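PDB 3K50: putative S41 protease from Bacteroides fragilis NCTC 9343, which is of unknown function but probably cleaves peptide bonds as a serine peptidase of family S41. Local coordinates for residues Trp18-Trp29 / His337-Val348; Gln257-Ser265 / Val348-Glu356. All blocks are in the same frame, centred on the assembly; numbering follows the deposited sequence.

Interaction 1 (Trp18-Trp29 / His337-Val348); sequences WIDSVMRQEYLW and HPTDRFILNLVV
His337 and Pro338 both lie over one face of the Trp18 indole. The CA of His337 sits 3.8 Å from the centroid of the six-membered ring, almost on its normal, while Pro338 CD lies 3.5 Å from the centroid of the five-membered ring; both are CH-pi contacts, for which a broad, electron-rich indole is well suited. The imidazole follows, its CD2 3.5 Å from Trp18 CE3, and a water joins His337 NE2 to Trp18 N at the start of helix 18-26. Phe342, where the strand begins, completes an aromatic cluster: its CE1 lies near Trp18 CZ3, with the planes 80° apart.

Leu344 then turns its CD2 branch into the helix, 3.6 Å from Val22 CG1 and also close to Ile19 and selenomethionine Met23. Two residues on, Leu346 has CG anti to its backbone N (chi1 -176°), which carries the fork to the helix: CD1 reaches Tyr27 CD1 at 3.4 Å and CD2 lies against Glu26 CB. Val347 O accepts a nearly straight bond from Leu28 N (3.0 Å, 173°) and also lies at the edge of the Tyr27 ring, whose hydroxyl is held by Asp57 and Ala54. Val347 CG1 packs on Leu28 CB and over one face of the Trp29 indole. Val348 closes the run with CG1 beside Glu26 O.

The Trp18 cluster at one end and Leu344 and Leu346 in the middle thus fit helix 18-26 onto strand 342-352 by apolar packing, while the one direct hydrogen bond joins the backbones just beyond the helix, amid the packing of Val347 on Leu28 and Trp29.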
loop_
_atom_site.group_PDB
_atom_site.type_symbol
_atom_site.label_atom_id
_atom_site.label_comp_id
_atom_site.label_asym_id
_atom_site.label_seq_id
_atom_site.Cartn_x
_atom_site.Cartn_y
_atom_site.Cartn_z
ATOM N N TRP A 18 21.751 7.686 19.881
ATOM C CA TRP A 18 20.720 6.661 19.855
ATOM C C TRP A 18 20.602 5.827 18.565
ATOM O O TRP A 18 20.505 4.585 18.607
ATOM C CB TRP A 18 19.370 7.333 20.115
ATOM C CG TRP A 18 18.194 6.392 20.192
ATOM C CD1 TRP A 18 17.817 5.660 21.269
ATOM C CD2 TRP A 18 17.218 6.114 19.155
ATOM N NE1 TRP A 18 16.683 4.916 20.969
ATOM C CE2 TRP A 18 16.294 5.194 19.685
ATOM C CE3 TRP A 18 17.062 6.531 17.833
ATOM C CZ2 TRP A 18 15.223 4.718 18.958
ATOM C CZ3 TRP A 18 15.974 6.063 17.116
ATOM C CH2 TRP A 18 15.080 5.158 17.676
ATOM N N ILE A 19 20.561 6.513 17.425
ATOM C CA ILE A 19 20.306 5.861 16.147
ATOM C C ILE A 19 21.430 4.852 15.853
ATOM O O ILE A 19 21.175 3.766 15.402
ATOM C CB ILE A 19 20.022 6.902 15.005
ATOM C CG1 ILE A 19 19.580 6.191 13.737
ATOM C CG2 ILE A 19 21.251 7.756 14.749
ATOM C CD1 ILE A 19 18.981 7.088 12.700
ATOM N N ASP A 20 22.659 5.189 16.215
ATOM C CA ASP A 20 23.782 4.274 16.015
ATOM C C ASP A 20 23.652 3.055 16.925
ATOM O O ASP A 20 23.835 1.930 16.501
ATOM C CB ASP A 20 25.109 4.947 16.359
ATOM C CG ASP A 20 26.300 4.011 16.162
ATOM O OD1 ASP A 20 26.678 3.773 15.010
ATOM O OD2 ASP A 20 26.866 3.531 17.161
ATOM N N SER A 21 23.165 3.287 18.138
ATOM C CA SER A 21 23.001 2.229 19.120
ATOM C C SER A 21 21.828 1.321 18.807
ATOM O O SER A 21 22.037 0.132 18.730
ATOM C CB SER A 21 22.903 2.808 20.532
ATOM O OG SER A 21 21.857 3.743 20.607
ATOM N N VAL A 22 20.618 1.858 18.613
ATOM C CA VAL A 22 19.485 1.046 18.250
ATOM C C VAL A 22 19.822 0.203 16.999
ATOM O O VAL A 22 19.428 -0.947 16.935
ATOM C CB VAL A 22 18.210 1.891 18.073
ATOM C CG1 VAL A 22 18.400 2.912 16.967
ATOM C CG2 VAL A 22 17.004 0.976 17.787
HETATM N N MSE A 23 20.596 0.739 16.044
HETATM C CA MSE A 23 20.915 -0.030 14.830
HETATM C C MSE A 23 21.933 -1.139 15.114
HETATM O O MSE A 23 21.788 -2.248 14.674
HETATM C CB MSE A 23 21.453 0.890 13.696
HETATM C CG MSE A 23 20.351 1.676 12.988
HETATM SE SE MSE A 23 21.082 2.762 11.514
HETATM C CE MSE A 23 21.475 1.338 10.213
ATOM N N ARG A 24 22.982 -0.828 15.851
ATOM C CA ARG A 24 24.000 -1.843 16.101
ATOM C C ARG A 24 23.378 -3.034 16.917
ATOM O O ARG A 24 23.814 -4.159 16.783
ATOM C CB ARG A 24 25.282 -1.208 16.691
ATOM C CG ARG A 24 26.024 -0.416 15.614
ATOM C CD ARG A 24 27.366 0.202 16.016
ATOM N NE ARG A 24 27.960 1.053 14.970
ATOM C CZ ARG A 24 28.617 0.625 13.895
ATOM N NH1 ARG A 24 28.819 -0.660 13.661
ATOM N NH2 ARG A 24 29.092 1.511 13.034
ATOM N N GLN A 25 22.323 -2.787 17.694
ATOM C CA GLN A 25 21.712 -3.842 18.465
ATOM C C GLN A 25 20.632 -4.576 17.681
ATOM O O GLN A 25 20.581 -5.803 17.716
ATOM C CB GLN A 25 21.113 -3.286 19.782
ATOM C CG GLN A 25 20.229 -4.323 20.589
ATOM C CD GLN A 25 20.922 -5.675 20.961
ATOM O OE1 GLN A 25 20.299 -6.742 20.870
ATOM N NE2 GLN A 25 22.205 -5.622 21.358
ATOM N N GLU A 26 19.790 -3.836 16.958
ATOM C CA GLU A 26 18.567 -4.393 16.385
ATOM C C GLU A 26 18.511 -4.647 14.886
ATOM O O GLU A 26 17.617 -5.335 14.432
ATOM C CB GLU A 26 17.418 -3.418 16.654
ATOM C CG GLU A 26 17.215 -2.987 18.081
ATOM C CD GLU A 26 16.673 -4.074 18.987
ATOM O OE1 GLU A 26 16.280 -5.127 18.498
ATOM O OE2 GLU A 26 16.630 -3.861 20.210
ATOM N N TYR A 27 19.426 -4.062 14.128
ATOM C CA TYR A 27 19.439 -4.172 12.687
ATOM C C TYR A 27 19.745 -5.576 12.191
ATOM O O TYR A 27 20.708 -6.196 12.653
ATOM C CB TYR A 27 20.531 -3.242 12.147
ATOM C CG TYR A 27 20.556 -2.925 10.663
ATOM C CD1 TYR A 27 19.381 -2.775 9.916
ATOM C CD2 TYR A 27 21.739 -2.584 10.057
ATOM C CE1 TYR A 27 19.436 -2.415 8.557
ATOM C CE2 TYR A 27 21.804 -2.153 8.685
ATOM C CZ TYR A 27 20.638 -2.066 7.963
ATOM O OH TYR A 27 20.659 -1.632 6.654
ATOM N N LEU A 28 18.953 -6.050 11.214
ATOM C CA LEU A 28 19.175 -7.343 10.597
ATOM C C LEU A 28 20.606 -7.442 10.135
ATOM O O LEU A 28 21.280 -8.451 10.396
ATOM C CB LEU A 28 18.267 -7.594 9.378
ATOM C CG LEU A 28 18.392 -8.942 8.659
ATOM C CD1 LEU A 28 18.065 -10.149 9.555
ATOM C CD2 LEU A 28 17.550 -8.961 7.403
ATOM N N TRP A 29 21.069 -6.380 9.483
ATOM C CA TRP A 29 22.372 -6.369 8.839
ATOM C C TRP A 29 23.424 -5.577 9.620
ATOM O O TRP A 29 24.252 -4.882 9.056
ATOM C CB TRP A 29 22.192 -5.767 7.428
ATOM C CG TRP A 29 21.367 -6.588 6.474
ATOM C CD1 TRP A 29 21.515 -7.924 6.247
ATOM C CD2 TRP A 29 20.323 -6.158 5.560
ATOM N NE1 TRP A 29 20.619 -8.350 5.334
ATOM C CE2 TRP A 29 19.878 -7.302 4.882
ATOM C CE3 TRP A 29 19.689 -4.955 5.306
ATOM C CZ2 TRP A 29 18.878 -7.268 3.920
ATOM C CZ3 TRP A 29 18.685 -4.910 4.355
ATOM C CH2 TRP A 29 18.284 -6.051 3.671
ATOM N N HIS A 337 12.477 7.473 18.770
ATOM C CA HIS A 337 13.573 8.135 19.486
ATOM C C HIS A 337 13.023 8.565 20.854
ATOM O O HIS A 337 11.890 9.004 20.921
ATOM C CB HIS A 337 14.088 9.373 18.774
ATOM C CG HIS A 337 15.364 9.921 19.345
ATOM N ND1 HIS A 337 15.397 10.762 20.440
ATOM C CD2 HIS A 337 16.657 9.779 18.953
ATOM C CE1 HIS A 337 16.650 11.078 20.721
ATOM N NE2 HIS A 337 17.435 10.522 19.812
ATOM N N PRO A 338 13.815 8.437 21.925
ATOM C CA PRO A 338 13.294 8.835 23.260
ATOM C C PRO A 338 12.830 10.280 23.391
ATOM O O PRO A 338 11.833 10.543 24.045
ATOM C CB PRO A 338 14.482 8.614 24.185
ATOM C CG PRO A 338 15.352 7.641 23.472
ATOM C CD PRO A 338 15.173 7.878 22.008
ATOM N N THR A 339 13.528 11.211 22.753
ATOM C CA THR A 339 13.194 12.618 22.883
ATOM C C THR A 339 13.000 13.442 21.594
ATOM O O THR A 339 12.228 14.402 21.613
ATOM C CB THR A 339 14.278 13.321 23.724
ATOM O OG1 THR A 339 15.556 13.229 23.085
ATOM C CG2 THR A 339 14.399 12.699 25.115
ATOM N N ASP A 340 13.613 13.050 20.476
ATOM C CA ASP A 340 13.609 13.879 19.264
ATOM C C ASP A 340 12.458 13.670 18.317
ATOM O O ASP A 340 12.530 14.065 17.165
ATOM C CB ASP A 340 14.923 13.690 18.509
ATOM C CG ASP A 340 16.102 14.245 19.251
ATOM O OD1 ASP A 340 15.903 15.095 20.156
ATOM O OD2 ASP A 340 17.239 13.858 18.902
ATOM N N ARG A 341 11.417 12.993 18.763
ATOM C CA ARG A 341 10.213 12.861 17.973
ATOM C C ARG A 341 10.390 12.389 16.503
ATOM O O ARG A 341 9.876 12.992 15.587
ATOM C CB ARG A 341 9.418 14.178 18.012
ATOM C CG ARG A 341 9.057 14.613 19.456
ATOM C CD ARG A 341 8.027 15.771 19.538
ATOM N NE ARG A 341 6.817 15.574 18.712
ATOM C CZ ARG A 341 5.762 14.799 19.013
ATOM N NH1 ARG A 341 5.721 14.082 20.137
ATOM N NH2 ARG A 341 4.735 14.723 18.162
ATOM N N PHE A 342 11.136 11.322 16.277
ATOM C CA PHE A 342 11.082 10.693 14.973
ATOM C C PHE A 342 11.016 9.197 15.216
ATOM O O PHE A 342 11.256 8.717 16.322
ATOM C CB PHE A 342 12.262 11.059 14.075
ATOM C CG PHE A 342 13.603 10.532 14.536
ATOM C CD1 PHE A 342 14.063 9.292 14.126
ATOM C CD2 PHE A 342 14.433 11.328 15.299
ATOM C CE1 PHE A 342 15.333 8.848 14.487
ATOM C CE2 PHE A 342 15.691 10.903 15.683
ATOM C CZ PHE A 342 16.151 9.661 15.280
ATOM N N ILE A 343 10.645 8.492 14.172
ATOM C CA ILE A 343 10.527 7.039 14.176
ATOM C C ILE A 343 11.515 6.500 13.151
ATOM O O ILE A 343 11.539 6.992 11.999
ATOM C CB ILE A 343 9.144 6.564 13.729
ATOM C CG1 ILE A 343 8.023 7.123 14.624
ATOM C CG2 ILE A 343 9.100 5.002 13.685
ATOM C CD1 ILE A 343 6.655 6.979 14.011
ATOM N N LEU A 344 12.320 5.532 13.603
ATOM C CA LEU A 344 13.259 4.753 12.779
ATOM C C LEU A 344 12.562 3.450 12.436
ATOM O O LEU A 344 12.315 2.644 13.332
ATOM C CB LEU A 344 14.529 4.421 13.536
ATOM C CG LEU A 344 15.532 3.424 12.892
ATOM C CD1 LEU A 344 15.886 3.904 11.467
ATOM C CD2 LEU A 344 16.807 3.267 13.727
ATOM N N ASN A 345 12.145 3.310 11.172
ATOM C CA ASN A 345 11.553 2.085 10.654
ATOM C C ASN A 345 12.747 1.288 10.137
ATOM O O ASN A 345 13.292 1.595 9.077
ATOM C CB ASN A 345 10.530 2.376 9.578
ATOM C CG ASN A 345 9.225 2.951 10.158
ATOM O OD1 ASN A 345 8.887 4.126 9.960
ATOM N ND2 ASN A 345 8.536 2.139 10.924
ATOM N N LEU A 346 13.215 0.351 10.963
ATOM C CA LEU A 346 14.445 -0.401 10.694
ATOM C C LEU A 346 14.262 -1.847 10.237
ATOM O O LEU A 346 13.429 -2.549 10.787
ATOM C CB LEU A 346 15.256 -0.387 11.970
ATOM C CG LEU A 346 16.658 -1.022 11.983
ATOM C CD1 LEU A 346 17.605 -0.172 11.181
ATOM C CD2 LEU A 346 17.122 -1.118 13.488
ATOM N N VAL A 347 15.016 -2.288 9.229
ATOM C CA VAL A 347 14.992 -3.701 8.836
ATOM C C VAL A 347 15.470 -4.521 10.037
ATOM O O VAL A 347 16.595 -4.341 10.514
ATOM C CB VAL A 347 15.894 -4.003 7.610
ATOM C CG1 VAL A 347 15.956 -5.502 7.320
ATOM C CG2 VAL A 347 15.411 -3.275 6.403
ATOM N N VAL A 348 14.626 -5.435 10.497
ATOM C CA VAL A 348 14.922 -6.310 11.637
ATOM C C VAL A 348 14.975 -7.819 11.274
ATOM O O VAL A 348 15.783 -8.575 11.852
ATOM C CB VAL A 348 13.910 -6.072 12.812
ATOM C CG1 VAL A 348 14.132 -4.660 13.387
ATOM C CG2 VAL A 348 12.461 -6.355 12.375
HETATM O O HOH W 1 20.624 10.747 20.174
HETATM O O HOH W 2 17.764 -8.530 13.672
#

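Interaction 2 (Gln257-Ser265 / Val348-Glu356); sequences QLLALLRYS and VCNVYNAEE
Two neighbouring strands of one antiparallel sheet, 258-263 and 342-352, meet here through paired backbones. Leu261 and Tyr352 form one hydrogen-bonded pair, with Leu261 N to Tyr352 O at 2.8 Å and the return bond from Tyr352 N to Leu261 O. Arg263 and Asn350 form the next, with Asn350 N reaching Arg263 O at 2.8 Å and Arg263 N bonding to Asn350 O. Between them Leu262 and Val351 make a non-hydrogen-bonded pair, their CD1 and CG1 methyls in loose contact; with Ala260 CB, 4.1 Å from Val351 CG1, they give an apolar face that meets helix 304-312 through Ala260 and Val351.

The other face carries Leu261, Arg263, Asn350 and Tyr352. Chi1 of Arg263 (-58°) sets its methylene CG at the edge of the Tyr352 ring, and a bend at chi2 turns the rest of the chain, whose NH1 donates back to Leu262 O from above the carbonyl plane and whose NH2 forms a salt bridge with Asp274 on the next strand. The arginine thus offers an aliphatic stem to the ring and its charge to an acid. A water joins Arg263 O to Asn350 ND2.

Past this pair, Cys349 CB stands over the centre of the Tyr264 ring, 3.6 Å from its centroid. With chi1 at 62°, SG is placed over the same face, 4.1 Å from the centroid, a sulfur-aromatic contact for which the polarisable thiol is apt. Tyr264 OH is hydrogen-bonded to Lys333 NZ. At the far end a water links Leu259 O, 2.8 Å away, to Ala354 N.

Classic beta bulges on the outer flanks, Leu259-Ala260 opposite Leu275 and Val348-Cys349 opposite Ala331, accompany this regular pairing, an arrangement characteristic of a twisted antiparallel beta-sheet.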
loop_
_atom_site.group_PDB
_atom_site.type_symbol
_atom_site.label_atom_id
_atom_site.label_comp_id
_atom_site.label_asym_id
_atom_site.label_seq_id
_atom_site.Cartn_x
_atom_site.Cartn_y
_atom_site.Cartn_z
ATOM N N GLN A 257 -0.520 -25.153 8.750
ATOM C CA GLN A 257 0.735 -25.288 8.023
ATOM C C GLN A 257 1.556 -24.011 8.146
ATOM O O GLN A 257 1.016 -22.939 8.396
ATOM C CB GLN A 257 0.437 -25.682 6.556
ATOM C CG GLN A 257 -0.262 -27.097 6.534
ATOM C CD GLN A 257 -0.423 -27.733 5.178
ATOM O OE1 GLN A 257 -1.455 -28.364 4.884
ATOM N NE2 GLN A 257 0.560 -27.590 4.364
ATOM N N LEU A 258 2.866 -24.129 7.941
ATOM C CA LEU A 258 3.766 -22.985 8.021
ATOM C C LEU A 258 3.491 -21.927 6.925
ATOM O O LEU A 258 3.336 -22.257 5.769
ATOM C CB LEU A 258 5.251 -23.451 7.932
ATOM C CG LEU A 258 5.815 -24.154 9.199
ATOM C CD1 LEU A 258 7.155 -24.843 8.826
ATOM C CD2 LEU A 258 5.964 -23.203 10.450
ATOM N N LEU A 259 3.430 -20.661 7.319
ATOM C CA LEU A 259 3.158 -19.587 6.405
ATOM C C LEU A 259 4.394 -18.712 6.197
ATOM O O LEU A 259 4.711 -18.323 5.092
ATOM C CB LEU A 259 2.024 -18.713 6.926
ATOM C CG LEU A 259 1.724 -17.485 6.050
ATOM C CD1 LEU A 259 1.076 -17.903 4.743
ATOM C CD2 LEU A 259 0.882 -16.483 6.871
ATOM N N ALA A 260 5.018 -18.309 7.290
ATOM C CA ALA A 260 6.189 -17.429 7.249
ATOM C C ALA A 260 7.157 -17.708 8.368
ATOM O O ALA A 260 6.756 -18.066 9.502
ATOM C CB ALA A 260 5.776 -15.950 7.260
ATOM N N LEU A 261 8.437 -17.525 8.043
ATOM C CA LEU A 261 9.546 -17.808 8.946
ATOM C C LEU A 261 10.257 -16.497 9.104
ATOM O O LEU A 261 10.928 -16.044 8.191
ATOM C CB LEU A 261 10.458 -18.880 8.349
ATOM C CG LEU A 261 9.916 -20.253 7.893
ATOM C CD1 LEU A 261 11.078 -21.068 7.395
ATOM C CD2 LEU A 261 9.149 -20.996 9.013
ATOM N N LEU A 262 10.053 -15.853 10.253
ATOM C CA LEU A 262 10.724 -14.605 10.582
ATOM C C LEU A 262 12.071 -14.934 11.223
ATOM O O LEU A 262 12.108 -15.523 12.310
ATOM C CB LEU A 262 9.880 -13.761 11.545
ATOM C CG LEU A 262 8.610 -13.042 10.966
ATOM C CD1 LEU A 262 7.696 -13.912 10.209
ATOM C CD2 LEU A 262 7.834 -12.362 12.043
ATOM N N ARG A 263 13.151 -14.541 10.550
ATOM C CA ARG A 263 14.510 -14.770 11.004
ATOM C C ARG A 263 15.327 -13.468 11.157
ATOM O O ARG A 263 15.602 -12.745 10.189
ATOM C CB ARG A 263 15.149 -15.761 10.067
ATOM C CG ARG A 263 14.395 -17.091 9.991
ATOM C CD ARG A 263 14.472 -17.798 11.317
ATOM N NE ARG A 263 13.934 -19.167 11.327
ATOM C CZ ARG A 263 12.700 -19.497 11.696
ATOM N NH1 ARG A 263 11.826 -18.576 12.077
ATOM N NH2 ARG A 263 12.365 -20.759 11.693
ATOM N N TYR A 264 15.648 -13.181 12.414
ATOM C CA TYR A 264 16.393 -11.993 12.831
ATOM C C TYR A 264 17.913 -12.250 12.761
ATOM O O TYR A 264 18.337 -13.325 12.342
ATOM C CB TYR A 264 15.945 -11.611 14.242
ATOM C CG TYR A 264 14.525 -11.081 14.281
ATOM C CD1 TYR A 264 13.435 -11.937 14.187
ATOM C CD2 TYR A 264 14.275 -9.740 14.480
ATOM C CE1 TYR A 264 12.130 -11.478 14.232
ATOM C CE2 TYR A 264 12.942 -9.266 14.518
ATOM C CZ TYR A 264 11.893 -10.146 14.390
ATOM O OH TYR A 264 10.593 -9.688 14.430
ATOM N N SER A 265 18.728 -11.296 13.208
ATOM C CA SER A 265 20.201 -11.422 13.159
ATOM C C SER A 265 20.647 -12.361 14.269
ATOM O O SER A 265 19.839 -12.733 15.104
ATOM C CB SER A 265 20.869 -10.079 13.402
ATOM O OG SER A 265 20.795 -9.733 14.818
ATOM N N VAL A 348 14.626 -5.435 10.497
ATOM C CA VAL A 348 14.922 -6.310 11.637
ATOM C C VAL A 348 14.975 -7.819 11.274
ATOM O O VAL A 348 15.783 -8.575 11.852
ATOM C CB VAL A 348 13.910 -6.072 12.812
ATOM C CG1 VAL A 348 14.132 -4.660 13.387
ATOM C CG2 VAL A 348 12.461 -6.355 12.375
ATOM N N CYS A 349 14.193 -8.263 10.301
ATOM C CA CYS A 349 14.210 -9.687 9.939
ATOM C C CYS A 349 13.909 -10.024 8.516
ATOM O O CYS A 349 13.278 -9.282 7.793
ATOM C CB CYS A 349 13.225 -10.494 10.782
ATOM S SG CYS A 349 11.454 -10.099 10.651
ATOM N N ASN A 350 14.440 -11.181 8.128
ATOM C CA ASN A 350 14.056 -11.876 6.914
ATOM C C ASN A 350 12.673 -12.478 7.126
ATOM O O ASN A 350 12.256 -12.765 8.288
ATOM C CB ASN A 350 15.047 -12.999 6.597
ATOM C CG ASN A 350 16.286 -12.499 5.989
ATOM O OD1 ASN A 350 16.278 -12.002 4.862
ATOM N ND2 ASN A 350 17.344 -12.615 6.684
ATOM N N VAL A 351 11.909 -12.586 6.048
ATOM C CA VAL A 351 10.562 -13.173 6.093
ATOM C C VAL A 351 10.450 -14.251 4.983
ATOM O O VAL A 351 10.111 -13.958 3.836
ATOM C CB VAL A 351 9.468 -12.105 5.919
ATOM C CG1 VAL A 351 8.075 -12.738 6.111
ATOM C CG2 VAL A 351 9.687 -11.013 6.872
ATOM N N TYR A 352 10.852 -15.486 5.296
ATOM C CA TYR A 352 10.813 -16.560 4.304
ATOM C C TYR A 352 9.452 -17.196 4.251
ATOM O O TYR A 352 8.770 -17.261 5.261
ATOM C CB TYR A 352 11.818 -17.637 4.632
ATOM C CG TYR A 352 13.279 -17.077 4.827
ATOM C CD1 TYR A 352 13.939 -16.402 3.798
ATOM C CD2 TYR A 352 13.942 -17.245 5.997
ATOM C CE1 TYR A 352 15.230 -15.902 3.936
ATOM C CE2 TYR A 352 15.290 -16.756 6.146
ATOM C CZ TYR A 352 15.905 -16.111 5.102
ATOM O OH TYR A 352 17.178 -15.593 5.208
ATOM N N ASN A 353 9.106 -17.728 3.087
ATOM C CA ASN A 353 7.905 -18.520 2.947
ATOM C C ASN A 353 8.224 -19.946 3.467
ATOM O O ASN A 353 9.333 -20.222 3.928
ATOM C CB ASN A 353 7.367 -18.528 1.493
ATOM C CG ASN A 353 8.312 -19.102 0.471
ATOM O OD1 ASN A 353 9.246 -19.880 0.757
ATOM N ND2 ASN A 353 8.029 -18.749 -0.789
ATOM N N ALA A 354 7.276 -20.859 3.313
ATOM C CA ALA A 354 7.419 -22.246 3.804
ATOM C C ALA A 354 8.517 -22.999 3.053
ATOM O O ALA A 354 9.020 -23.987 3.552
ATOM C CB ALA A 354 6.081 -22.973 3.678
ATOM N N GLU A 355 8.890 -22.534 1.862
ATOM C CA GLU A 355 9.974 -23.128 1.097
ATOM C C GLU A 355 11.330 -22.461 1.380
ATOM O O GLU A 355 12.300 -22.664 0.619
ATOM C CB GLU A 355 9.697 -23.074 -0.409
ATOM C CG GLU A 355 8.539 -23.952 -0.897
ATOM C CD GLU A 355 8.273 -23.781 -2.417
ATOM O OE1 GLU A 355 9.021 -23.012 -3.101
ATOM O OE2 GLU A 355 7.293 -24.389 -2.930
ATOM N N GLU A 356 11.395 -21.718 2.481
ATOM C CA GLU A 356 12.590 -21.024 2.913
ATOM C C GLU A 356 13.112 -19.975 1.930
ATOM O O GLU A 356 14.298 -19.718 1.910
ATOM C CB GLU A 356 13.717 -22.021 3.233
ATOM C CG GLU A 356 13.243 -23.189 4.124
ATOM C CD GLU A 356 14.323 -24.232 4.396
ATOM O OE1 GLU A 356 15.441 -23.891 4.853
ATOM O OE2 GLU A 356 13.977 -25.389 4.181
HETATM O O HOH W 3 4.572 -19.898 2.790
HETATM O O HOH W 4 18.063 -13.904 8.897
HETATM O O HOH W 2 17.764 -8.530 13.672
#

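Strand 342-352 serves both contacts, with Val348 as their common residue. Interaction 1 lays a helix from the N-terminal region on its first part, whereas interaction 2 joins its last part edge to edge with strand 258-263. Each is partly buried, mixing inner residues with others near the surface. Their chemistry differs accordingly: side-chain packing and an aromatic cluster dominate interaction 1, with a single direct hydrogen bond, while four backbone bonds set the register of interaction 2. The two meet where Leu28 packs on Arg263, Tyr264, Ser265 and Asn350, and one water bound to Val348 O also reaches Glu26 O and Ser265 N.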